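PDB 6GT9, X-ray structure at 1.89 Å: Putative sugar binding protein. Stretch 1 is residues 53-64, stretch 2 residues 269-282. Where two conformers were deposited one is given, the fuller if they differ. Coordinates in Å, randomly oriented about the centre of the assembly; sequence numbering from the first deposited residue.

Stretch 1 (53-64) KAAAKELGVDLE
Stretch 2, residues 269-282: PYEMGYKAVKMMAE

The apolar centre of this contact is Ala55 packed against Val277 and Tyr274. Ala55 is buried, and its CA-to-CB bond points toward the second stretch. Its CB lies 3.7 Å from Val277 CB and 3.4 Å from the backbone O of Tyr274. The CA atoms of Ala55 and Tyr274 are 5.0 Å apart, which sets the register. A methyl group suits this place because the helix backbones come so close here.

Two helices carry most of the interface. Residues 53-59 end a helix that begins earlier in the chain. Residues 269-282 are helical throughout, with phi/psi near -65/-41, and the helix continues beyond them. The axes approach to 7.8 Å, and the N-to-C directions differ by 35° (signed crossing angle -35°), so the helices run roughly the same way. Together the stretches bury 484 Å², both sides summed.

Val277 gives up the most area, 84 Å². Its chi1 is t (171°), and its CB points toward stretch 1. Val277 CG1 meets Leu59 CD1 at 4.0 Å and the backbone N of Ala56 at 3.9 Å. Val277 CG1 also lies 4.4 Å from Val61 CG2. Val277 CG2 meets Leu63 CD1 at 3.7 Å. The branched side chain thus touches both the helix and the segment that follows it.

That segment turns at Gly60. Its phi/psi of 69/30 ends the helix in a Schellman motif, with Val61 N bonded to Ala56 O at 3.0 Å and Gly60 N to Lys57 O at 3.2 Å. Positive phi favours glycine. Val61 (chi1 m, phi/psi -104/159) leads into the strand 62-64. There Leu63, buried, has chi1 t and chi2 at 97°.

Towards the C-terminal end of the first helix, and further along the second, Leu59 (chi1 m, chi2 t) places CD1 3.7 Å from Ala281 CB and 3.9 Å from Lys278 CD. The small Ala281 points toward stretch 1 and receives the leucine methyl. The aliphatic part of Lys278 adds apolar cover, its CD lying 4.1 Å from Ala55 CB.

Tyr274 links the apolar centre to the polar edge. Its CB points sideways, but chi1 t (-173°) and chi2 88° bring the ring end nearer. Ala55 CB sits over one ring face, 4.0 Å from the ring centroid and 30° off the normal, a CH-pi contact. One turn earlier, Tyr270 (chi1 t, chi2 -79°) sets its OH 3.4 Å from Ala54 CB.

At the polar edge, Tyr274 OH donates a very short hydrogen bond of 2.3 Å to Glu58 OE1. This oxygen lies at the ring edge, near its plane. Glu58 (chi1 m, chi2 t, chi3 0°) was deposited in two conformers; this is the geometry of one. Lys278, with all four chi angles m, curls so that NZ makes a weak 3.5 Å hydrogen bond to Tyr274 OH. Lys278 NZ is also 4.2 Å from Glu58 OE1: opposite charges close together, but beyond a salt bridge.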

# COMPACT_ATOMS: atom_id res chain seq x y z
N LYS A 53 -4.93 16.50 2.91
CA LYS A 53 -5.23 17.89 2.60
C LYS A 53 -6.50 18.38 3.31
O LYS A 53 -6.58 19.53 3.74
CB LYS A 53 -5.37 18.06 1.08
CG LYS A 53 -4.04 18.16 0.32
CD LYS A 53 -3.44 19.55 0.48
CE LYS A 53 -2.83 20.04 -0.82
NZ LYS A 53 -1.57 19.34 -1.17
N ALA A 54 -7.50 17.51 3.42
CA ALA A 54 -8.73 17.89 4.11
C ALA A 54 -8.50 18.10 5.60
O ALA A 54 -9.06 19.04 6.19
CB ALA A 54 -9.80 16.82 3.87
N ALA A 55 -7.70 17.24 6.24
CA ALA A 55 -7.35 17.48 7.63
C ALA A 55 -6.58 18.78 7.78
O ALA A 55 -6.81 19.54 8.72
CB ALA A 55 -6.54 16.30 8.18
N ALA A 56 -5.67 19.05 6.84
CA ALA A 56 -4.85 20.25 6.89
C ALA A 56 -5.70 21.51 6.77
O ALA A 56 -5.45 22.50 7.46
CB ALA A 56 -3.80 20.19 5.78
N LYS A 57 -6.69 21.49 5.88
CA LYS A 57 -7.59 22.63 5.72
C LYS A 57 -8.35 22.90 7.01
O LYS A 57 -8.43 24.05 7.47
CB LYS A 57 -8.56 22.38 4.57
CG LYS A 57 -9.51 23.54 4.27
CD LYS A 57 -10.23 23.35 2.94
CE LYS A 57 -9.66 24.26 1.86
NZ LYS A 57 -10.47 24.29 0.60
N GLU A 58 -8.92 21.84 7.61
CA GLU A 58 -9.63 21.99 8.88
C GLU A 58 -8.73 22.56 9.97
O GLU A 58 -9.18 23.37 10.80
CB GLU A 58 -10.21 20.64 9.31
CG GLU A 58 -11.19 20.00 8.32
CD GLU A 58 -11.65 18.62 8.76
OE1 GLU A 58 -11.20 18.15 9.83
OE2 GLU A 58 -12.46 17.98 8.05
N LEU A 59 -7.46 22.18 9.98
CA LEU A 59 -6.56 22.64 11.04
C LEU A 59 -5.85 23.94 10.70
O LEU A 59 -5.18 24.51 11.57
CB LEU A 59 -5.50 21.57 11.34
CG LEU A 59 -5.95 20.22 11.90
CD1 LEU A 59 -4.78 19.26 11.90
CD2 LEU A 59 -6.50 20.38 13.29
N GLY A 60 -5.97 24.43 9.47
CA GLY A 60 -5.23 25.61 9.10
C GLY A 60 -3.74 25.41 9.02
O GLY A 60 -2.98 26.36 9.27
N VAL A 61 -3.28 24.21 8.69
CA VAL A 61 -1.87 23.96 8.48
C VAL A 61 -1.62 23.86 6.97
O VAL A 61 -2.54 23.62 6.18
CB VAL A 61 -1.36 22.69 9.21
CG1 VAL A 61 -1.91 22.63 10.66
CG2 VAL A 61 -1.70 21.46 8.43
N ASP A 62 -0.37 24.08 6.57
CA ASP A 62 0.05 23.96 5.18
C ASP A 62 0.59 22.55 4.96
O ASP A 62 1.59 22.15 5.56
CB ASP A 62 1.10 25.01 4.83
CG ASP A 62 1.69 24.82 3.42
OD1 ASP A 62 0.92 24.62 2.46
OD2 ASP A 62 2.93 24.86 3.29
N LEU A 63 -0.10 21.78 4.13
CA LEU A 63 0.33 20.43 3.81
C LEU A 63 0.94 20.42 2.41
O LEU A 63 0.25 20.71 1.43
CB LEU A 63 -0.84 19.45 3.89
CG LEU A 63 -0.30 18.05 3.66
CD1 LEU A 63 -0.05 17.36 4.97
CD2 LEU A 63 -1.25 17.29 2.78
N GLU A 64 2.23 20.12 2.34
CA GLU A 64 2.96 20.05 1.08
C GLU A 64 3.09 18.58 0.68
O GLU A 64 3.62 17.78 1.45
CB GLU A 64 4.35 20.67 1.23
CG GLU A 64 4.42 21.92 2.08
CD GLU A 64 5.85 22.43 2.12
OE1 GLU A 64 6.53 22.15 1.11
OE2 GLU A 64 6.30 23.07 3.10
N PRO A 269 -7.19 4.59 2.52
CA PRO A 269 -6.17 5.62 2.23
C PRO A 269 -6.56 7.02 2.67
O PRO A 269 -5.72 7.74 3.24
CB PRO A 269 -6.00 5.53 0.70
CG PRO A 269 -7.19 4.71 0.20
CD PRO A 269 -7.54 3.81 1.32
N TYR A 270 -7.78 7.46 2.38
CA TYR A 270 -8.21 8.79 2.79
C TYR A 270 -8.08 8.95 4.29
O TYR A 270 -7.59 9.98 4.79
CB TYR A 270 -9.65 9.04 2.35
CG TYR A 270 -10.21 10.41 2.72
CD1 TYR A 270 -10.66 10.68 4.01
CD2 TYR A 270 -10.35 11.40 1.76
CE1 TYR A 270 -11.18 11.91 4.34
CE2 TYR A 270 -10.87 12.63 2.08
CZ TYR A 270 -11.28 12.88 3.37
OH TYR A 270 -11.80 14.11 3.70
N GLU A 271 -8.48 7.92 5.04
CA GLU A 271 -8.48 8.01 6.49
C GLU A 271 -7.06 8.03 7.05
O GLU A 271 -6.79 8.75 8.03
CB GLU A 271 -9.28 6.84 7.07
CG GLU A 271 -9.42 6.92 8.60
CD GLU A 271 -10.18 5.74 9.18
OE1 GLU A 271 -10.27 4.68 8.50
OE2 GLU A 271 -10.69 5.86 10.31
N MET A 272 -6.13 7.27 6.47
CA MET A 272 -4.78 7.36 7.02
C MET A 272 -4.15 8.73 6.75
O MET A 272 -3.42 9.25 7.60
CB MET A 272 -3.87 6.21 6.54
CG MET A 272 -3.94 5.77 5.10
SD MET A 272 -2.92 4.27 4.81
CE MET A 272 -4.15 2.96 4.67
N GLY A 273 -4.46 9.34 5.61
CA GLY A 273 -3.95 10.69 5.36
C GLY A 273 -4.56 11.71 6.30
O GLY A 273 -3.86 12.56 6.85
N TYR A 274 -5.88 11.63 6.50
CA TYR A 274 -6.58 12.52 7.44
C TYR A 274 -6.07 12.33 8.86
O TYR A 274 -5.74 13.30 9.56
CB TYR A 274 -8.09 12.26 7.36
CG TYR A 274 -8.95 13.22 8.15
CD1 TYR A 274 -9.39 14.41 7.58
CD2 TYR A 274 -9.32 12.94 9.47
CE1 TYR A 274 -10.18 15.29 8.29
CE2 TYR A 274 -10.11 13.82 10.19
CZ TYR A 274 -10.53 14.99 9.59
OH TYR A 274 -11.31 15.88 10.27
N LYS A 275 -5.99 11.07 9.31
CA LYS A 275 -5.56 10.82 10.69
C LYS A 275 -4.08 11.12 10.88
O LYS A 275 -3.69 11.56 11.97
CB LYS A 275 -5.87 9.38 11.08
CG LYS A 275 -7.33 9.15 11.40
CD LYS A 275 -7.56 7.75 11.97
CE LYS A 275 -8.96 7.63 12.55
NZ LYS A 275 -9.10 6.39 13.34
N ALA A 276 -3.24 10.90 9.87
CA ALA A 276 -1.83 11.22 10.02
C ALA A 276 -1.62 12.71 10.26
O ALA A 276 -0.72 13.11 11.01
CB ALA A 276 -1.04 10.77 8.79
N VAL A 277 -2.39 13.56 9.58
CA VAL A 277 -2.24 15.00 9.76
C VAL A 277 -2.77 15.42 11.13
O VAL A 277 -2.16 16.23 11.82
CB VAL A 277 -2.94 15.76 8.62
CG1 VAL A 277 -2.96 17.25 8.92
CG2 VAL A 277 -2.25 15.49 7.26
N LYS A 278 -3.92 14.86 11.54
CA LYS A 278 -4.44 15.15 12.88
C LYS A 278 -3.47 14.70 13.96
O LYS A 278 -3.27 15.41 14.95
CB LYS A 278 -5.80 14.48 13.10
CG LYS A 278 -6.90 14.86 12.11
CD LYS A 278 -7.29 16.34 12.17
CE LYS A 278 -8.14 16.67 13.40
NZ LYS A 278 -9.57 16.31 13.22
N MET A 279 -2.88 13.50 13.82
CA MET A 279 -1.89 13.04 14.80
C MET A 279 -0.70 13.99 14.84
O MET A 279 -0.22 14.33 15.92
CB MET A 279 -1.39 11.63 14.47
CG MET A 279 -2.42 10.50 14.38
SD MET A 279 -2.98 9.87 15.95
CE MET A 279 -4.09 11.19 16.47
N MET A 280 -0.20 14.40 13.67
CA MET A 280 0.95 15.29 13.63
C MET A 280 0.69 16.58 14.40
O MET A 280 1.56 17.07 15.13
CB MET A 280 1.32 15.60 12.17
CG MET A 280 2.59 16.44 12.05
SD MET A 280 4.06 15.64 12.73
CE MET A 280 4.46 14.48 11.43
N ALA A 281 -0.51 17.15 14.27
CA ALA A 281 -0.84 18.38 14.98
C ALA A 281 -0.85 18.15 16.48
O ALA A 281 -0.40 19.01 17.24
CB ALA A 281 -2.19 18.92 14.50
N GLU A 282 -1.34 16.99 16.93
CA GLU A 282 -1.32 16.67 18.35
C GLU A 282 0.10 16.52 18.88
O GLU A 282 0.41 16.95 19.99
CB GLU A 282 -2.11 15.38 18.59
CG GLU A 282 -3.59 15.51 18.36
CD GLU A 282 -4.29 16.24 19.50
OE1 GLU A 282 -4.43 15.65 20.60
OE2 GLU A 282 -4.69 17.41 19.29